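Local coordinates for uncharacterized protein (Bacteroides caccae, PDB 4L7A), which is of unknown function but is probably a zinc-dependent metallopeptidase, at residues T188-S193 with I199-A204. Sequence-based numbering, arbitrary orientation.
Sequences TPYAGS and IAEVTA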
# COMPACT_ATOMS: atom_id res chain seq x y z
N THR A 188 -15.01 3.51 -2.11
CA THR A 188 -14.52 3.80 -3.44
C THR A 188 -15.35 3.01 -4.43
O THR A 188 -16.03 2.06 -4.06
CB THR A 188 -13.05 3.29 -3.63
OG1 THR A 188 -12.97 1.87 -3.40
CG2 THR A 188 -12.11 3.99 -2.75
N PRO A 189 -15.28 3.35 -5.71
CA PRO A 189 -15.97 2.51 -6.72
C PRO A 189 -15.55 1.07 -6.67
O PRO A 189 -16.40 0.18 -6.73
CB PRO A 189 -15.52 3.13 -8.04
CG PRO A 189 -15.38 4.60 -7.69
CD PRO A 189 -14.78 4.61 -6.28
N TYR A 190 -14.24 0.82 -6.54
CA TYR A 190 -13.71 -0.55 -6.47
C TYR A 190 -14.21 -1.36 -5.28
O TYR A 190 -14.41 -2.57 -5.38
CB TYR A 190 -12.18 -0.50 -6.45
CG TYR A 190 -11.52 -1.81 -6.70
CD1 TYR A 190 -11.87 -2.58 -7.77
CD2 TYR A 190 -10.49 -2.22 -5.93
CE1 TYR A 190 -11.23 -3.78 -8.01
CE2 TYR A 190 -9.85 -3.45 -6.17
CZ TYR A 190 -10.21 -4.18 -7.19
OH TYR A 190 -9.55 -5.37 -7.44
N ALA A 191 -14.46 -0.70 -4.16
CA ALA A 191 -15.07 -1.35 -2.99
C ALA A 191 -16.46 -1.86 -3.27
O ALA A 191 -16.90 -2.87 -2.69
CB ALA A 191 -15.10 -0.43 -1.82
N GLY A 192 -17.14 -1.23 -4.21
CA GLY A 192 -18.44 -1.69 -4.67
C GLY A 192 -18.41 -2.89 -5.66
O GLY A 192 -19.43 -3.20 -6.27
N SER A 193 -17.27 -3.56 -5.86
CA SER A 193 -17.23 -4.67 -6.81
C SER A 193 -17.67 -6.01 -6.15
O SER A 193 -18.60 -6.68 -6.61
CB SER A 193 -15.82 -4.80 -7.41
OG SER A 193 -14.81 -4.87 -6.40
N ILE A 199 -13.82 -5.00 1.83
CA ILE A 199 -13.14 -4.96 3.08
C ILE A 199 -11.63 -4.57 2.92
O ILE A 199 -11.10 -3.83 3.77
CB ILE A 199 -13.36 -6.22 3.87
CG1 ILE A 199 -12.76 -6.04 5.25
CG2 ILE A 199 -12.86 -7.50 3.13
CD1 ILE A 199 -13.04 -7.19 6.20
N ALA A 200 -10.95 -4.99 1.84
CA ALA A 200 -9.58 -4.55 1.61
C ALA A 200 -9.51 -3.02 1.40
O ALA A 200 -8.58 -2.39 1.88
CB ALA A 200 -8.92 -5.28 0.41
N GLU A 201 -10.52 -2.46 0.73
CA GLU A 201 -10.60 -1.02 0.49
C GLU A 201 -10.90 -0.23 1.74
O GLU A 201 -10.31 0.84 1.96
CB GLU A 201 -11.64 -0.69 -0.57
CG GLU A 201 -11.22 -1.06 -2.02
CD GLU A 201 -10.14 -0.11 -2.55
OE1 GLU A 201 -10.53 0.97 -3.04
OE2 GLU A 201 -8.93 -0.41 -2.43
N VAL A 202 -11.81 -0.72 2.57
CA VAL A 202 -12.12 -0.03 3.81
C VAL A 202 -10.85 0.06 4.62
O VAL A 202 -10.48 1.09 5.09
CB VAL A 202 -13.28 -0.69 4.56
CG1 VAL A 202 -13.41 -0.13 5.98
CG2 VAL A 202 -14.56 -0.50 3.80
N THR A 203 -10.13 -1.04 4.75
CA THR A 203 -8.89 -1.09 5.51
C THR A 203 -7.81 -0.15 4.95
O THR A 203 -7.21 0.64 5.69
CB THR A 203 -8.31 -2.55 5.50
OG1 THR A 203 -9.31 -3.51 5.90
CG2 THR A 203 -7.11 -2.67 6.43
N ALA A 204 -7.58 -0.21 3.63
CA ALA A 204 -6.56 0.59 2.97
C ALA A 204 -6.90 2.08 2.96
O ALA A 204 -5.99 2.93 3.10
CB ALA A 204 -6.37 0.13 1.56
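A hydrogen bond from Thr188 to Glu201, backed by a small apolar touch, fastens the turn leading into helix 195-208 to the side of that same helix. Thr188 OG1 donates to Glu201 OE1 at 2.6 Å; OE1 receives it on its anti lone pair, directed away from OE2. With chi1 at 58°, OG1 sits between its own backbone N and carbonyl carbon, where it also accepts from Ala191 N at 3.1 Å (N-H...O angle 151°). One hydroxyl therefore both shapes the turn and grips the helix. Glu201 reaches it with a chain bent at chi2. Nearer the helix backbone, Ala191 CB packs on Glu201 CB at 3.7 Å, while Tyr190 brings CD2 to 4.0 Å from Glu201 CD, the carboxyl lying at the ring edge with the two planes 73° apart. Lys140 forms a salt bridge to Glu201 OE1, and His144 bonds OE2 through ND1. Both carboxylate oxygens are thus engaged, OE1 by Thr188 and Lys140, OE2 by His144. The Thr188 turn is an ST motif, and a glutamate held against His144, the first histidine of an HExxH motif on helix 131-153, is consistent with the second shell of a zinc-peptidase site.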